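PDB 2QCK: flavin reductase domain protein from Arthrobacter sp., which probably binds FMN and acts as a flavin reductase, an oxidoreductase. Local coordinates for residues A[81-86]-A[148-153]. Residues are numbered along the deposited sequence; the frame is centred on the assembly and turned at random.
Sequences DNQELA and TPLLYH
L150, a loop residue just ahead of strand 151-153, makes a small, buried apolar contact with the first turn of helix 83-88, within the flavin reductase-like domain. No hydrogen bond crosses between the two segments, and L150 alone supplies nearly all of the surface on its side. The CB of L150 points toward the helix, and CG, anti to the backbone N (chi1 -171°), carries CD2 to A86 and Q83. This methyl does most of the touching: it lies 3.7 Å from A86 CB and 3.9 Å from Q83 CA, thus meeting two residues about one helical turn apart. The other branch makes a looser contact, L150 CD1 standing 4.3 Å from Q83 CB, on the aliphatic root of the glutamine. N82 occupies the N-cap position, and its carbonyl O accepts a backbone hydrogen bond from A86 N at 3.0 Å; L150 CD2 lies 4.1 Å from the same N82 O. The side chain of N82 is held elsewhere, OD1 by G79 N and ND2 by D113 O. Backbone hydrogen bonds join L150 to L78, just after strand 72-77, and to V24 of strand 22-31. Y157 of strand 156-162 packs on both Q83 and A86, V24 also touches A86, and L150 also packs against L163 of the second subunit.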
ATOM      1  N   ASP A  81     -15.585 -10.978   6.338  1.00 38.16           N
ATOM      2  CA  ASP A  81     -15.997 -12.367   6.175  1.00 36.43           C
ATOM      3  C   ASP A  81     -14.957 -13.171   5.401  1.00 38.10           C
ATOM      4  O   ASP A  81     -15.084 -14.377   5.269  1.00 35.93           O
ATOM      5  CB  ASP A  81     -17.348 -12.453   5.465  1.00 39.26           C
ATOM      6  CG  ASP A  81     -18.503 -12.023   6.358  1.00 43.05           C
ATOM      7  N   ASN A  82     -13.923 -12.523   4.883  1.00 36.99           N
ATOM      8  CA  ASN A  82     -12.887 -13.229   4.136  1.00 35.30           C
ATOM      9  C   ASN A  82     -11.605 -13.449   4.979  1.00 34.05           C
ATOM     10  O   ASN A  82     -10.567 -13.747   4.406  1.00 36.47           O
ATOM     11  CB  ASN A  82     -12.505 -12.465   2.873  1.00 32.49           C
ATOM     12  CG  ASN A  82     -13.656 -12.210   1.932  1.00 36.99           C
ATOM     13  OD1 ASN A  82     -13.832 -11.097   1.462  1.00 31.47           O
ATOM     14  ND2 ASN A  82     -14.407 -13.238   1.611  1.00 31.84           N
ATOM     15  N   GLN A  83     -11.675 -13.352   6.313  1.00 35.45           N
ATOM     16  CA  GLN A  83     -10.452 -13.469   7.086  0.50 35.39           C
ATOM     17  C   GLN A  83      -9.852 -14.862   6.954  1.00 37.86           C
ATOM     18  O   GLN A  83      -8.644 -14.985   6.879  1.00 39.77           O
ATOM     19  CB  GLN A  83     -10.660 -13.099   8.543  0.50 35.35           C
ATOM     20  CG  GLN A  83      -9.373 -13.116   9.319  0.50 28.75           C
ATOM     21  CD  GLN A  83      -8.918 -14.527   9.651  0.50 34.42           C
ATOM     22  OE1 GLN A  83      -9.727 -15.443   9.764  0.50 28.77           O
ATOM     23  NE2 GLN A  83      -7.618 -14.703   9.809  0.50 29.71           N
ATOM     24  N   GLU A  84     -10.682 -15.885   6.856  1.00 39.29           N
ATOM     25  CA  GLU A  84     -10.193 -17.250   6.779  1.00 40.75           C
ATOM     26  C   GLU A  84      -9.432 -17.475   5.470  1.00 38.60           C
ATOM     27  O   GLU A  84      -8.448 -18.210   5.424  1.00 35.40           O
ATOM     28  CB  GLU A  84     -11.365 -18.235   6.948  1.00 40.58           C
ATOM     29  CG  GLU A  84     -10.990 -19.669   6.707  1.00 45.52           C
ATOM     30  CD  GLU A  84     -12.031 -20.686   7.174  1.00 49.52           C
ATOM     31  OE1 GLU A  84     -12.761 -20.417   8.164  1.00 66.96           O
ATOM     32  OE2 GLU A  84     -12.068 -21.788   6.562  1.00 61.31           O
ATOM     33  N   LEU A  85      -9.884 -16.816   4.417  1.00 36.73           N
ATOM     34  CA  LEU A  85      -9.290 -16.925   3.111  1.00 37.28           C
ATOM     35  C   LEU A  85      -7.956 -16.197   3.092  1.00 36.68           C
ATOM     36  O   LEU A  85      -6.955 -16.754   2.584  1.00 37.27           O
ATOM     37  CB  LEU A  85     -10.252 -16.338   2.086  1.00 40.00           C
ATOM     38  CG  LEU A  85     -10.028 -16.539   0.604  1.00 34.25           C
ATOM     39  CD1 LEU A  85     -10.328 -17.983   0.147  1.00 37.70           C
ATOM     40  CD2 LEU A  85     -10.912 -15.464  -0.075  1.00 38.70           C
ATOM     41  N   ALA A  86      -7.926 -15.001   3.692  1.00 35.17           N
ATOM     42  CA  ALA A  86      -6.669 -14.278   3.941  1.00 35.10           C
ATOM     43  C   ALA A  86      -5.615 -15.136   4.647  1.00 33.50           C
ATOM     44  O   ALA A  86      -4.481 -15.199   4.203  1.00 36.89           O
ATOM     45  CB  ALA A  86      -6.881 -12.954   4.710  1.00 34.73           C
ATOM     46  N   THR A 148     -17.345  -4.646   5.124  1.00 40.59           N
ATOM     47  CA  THR A 148     -16.302  -3.868   5.780  1.00 38.95           C
ATOM     48  C   THR A 148     -14.941  -4.424   5.339  1.00 38.68           C
ATOM     49  O   THR A 148     -14.709  -5.638   5.392  1.00 37.34           O
ATOM     50  CB  THR A 148     -16.508  -3.980   7.307  1.00 40.41           C
ATOM     51  OG1 THR A 148     -17.770  -3.384   7.634  1.00 40.95           O
ATOM     52  CG2 THR A 148     -15.395  -3.331   8.119  1.00 36.33           C
ATOM     53  N   PRO A 149     -14.046  -3.556   4.876  1.00 38.71           N
ATOM     54  CA  PRO A 149     -12.718  -4.027   4.458  1.00 38.36           C
ATOM     55  C   PRO A 149     -11.922  -4.716   5.548  1.00 38.18           C
ATOM     56  O   PRO A 149     -12.041  -4.381   6.713  1.00 40.38           O
ATOM     57  CB  PRO A 149     -11.988  -2.753   4.047  1.00 36.83           C
ATOM     58  CG  PRO A 149     -13.037  -1.739   3.813  1.00 41.20           C
ATOM     59  CD  PRO A 149     -14.218  -2.104   4.654  1.00 38.51           C
ATOM     60  N   LEU A 150     -11.119  -5.688   5.148  1.00 37.29           N
ATOM     61  CA  LEU A 150     -10.174  -6.347   6.050  1.00 29.98           C
ATOM     62  C   LEU A 150      -8.846  -5.590   6.056  1.00 34.05           C
ATOM     63  O   LEU A 150      -8.285  -5.238   4.987  1.00 34.18           O
ATOM     64  CB  LEU A 150      -9.963  -7.801   5.605  1.00 31.66           C
ATOM     65  CG  LEU A 150      -9.182  -8.796   6.478  1.00 31.60           C
ATOM     66  CD1 LEU A 150      -9.886  -8.970   7.810  1.00 26.85           C
ATOM     67  CD2 LEU A 150      -9.043 -10.121   5.729  1.00 26.72           C
ATOM     68  N   LEU A 151      -8.346  -5.370   7.272  1.00 36.10           N
ATOM     69  CA  LEU A 151      -7.071  -4.718   7.499  1.00 37.68           C
ATOM     70  C   LEU A 151      -6.135  -5.667   8.193  1.00 34.79           C
ATOM     71  O   LEU A 151      -6.561  -6.668   8.784  1.00 35.45           O
ATOM     72  CB  LEU A 151      -7.263  -3.503   8.375  1.00 40.13           C
ATOM     73  CG  LEU A 151      -8.534  -2.689   8.128  1.00 38.93           C
ATOM     74  CD1 LEU A 151      -8.730  -1.748   9.312  1.00 52.58           C
ATOM     75  CD2 LEU A 151      -8.404  -1.961   6.855  1.00 39.85           C
ATOM     76  N   TYR A 152      -4.845  -5.372   8.089  1.00 34.09           N
ATOM     77  CA  TYR A 152      -3.838  -6.131   8.825  1.00 34.38           C
ATOM     78  C   TYR A 152      -2.859  -5.152   9.424  1.00 36.37           C
ATOM     79  O   TYR A 152      -2.404  -4.229   8.761  1.00 36.74           O
ATOM     80  CB  TYR A 152      -3.098  -7.002   7.887  1.00 36.89           C
ATOM     81  CG  TYR A 152      -2.220  -8.012   8.539  1.00 29.03           C
ATOM     82  CD1 TYR A 152      -2.757  -9.126   9.125  1.00 44.60           C
ATOM     83  CD2 TYR A 152      -0.825  -7.861   8.571  1.00 34.80           C
ATOM     84  CE1 TYR A 152      -1.972 -10.064   9.695  1.00 33.26           C
ATOM     85  CE2 TYR A 152      -0.018  -8.829   9.171  1.00 33.51           C
ATOM     86  CZ  TYR A 152      -0.612  -9.912   9.726  1.00 43.34           C
ATOM     87  OH  TYR A 152       0.142 -10.905  10.318  1.00 41.45           O
ATOM     88  N   HIS A 153      -2.560  -5.331  10.693  1.00 36.98           N
ATOM     89  CA  HIS A 153      -1.764  -4.374  11.408  1.00 38.92           C
ATOM     90  C   HIS A 153      -1.074  -5.125  12.536  1.00 40.38           C
ATOM     91  O   HIS A 153      -1.712  -5.936  13.235  1.00 37.96           O
ATOM     92  CB  HIS A 153      -2.663  -3.282  11.976  1.00 42.90           C
ATOM     93  CG  HIS A 153      -2.072  -2.572  13.139  1.00 47.52           C
ATOM     94  ND1 HIS A 153      -0.773  -2.097  13.138  1.00 62.17           N
ATOM     95  CD2 HIS A 153      -2.580  -2.284  14.358  1.00 53.32           C
ATOM     96  CE1 HIS A 153      -0.508  -1.534  14.306  1.00 56.32           C
ATOM     97  NE2 HIS A 153      -1.589  -1.631  15.062  1.00 58.82           N
TER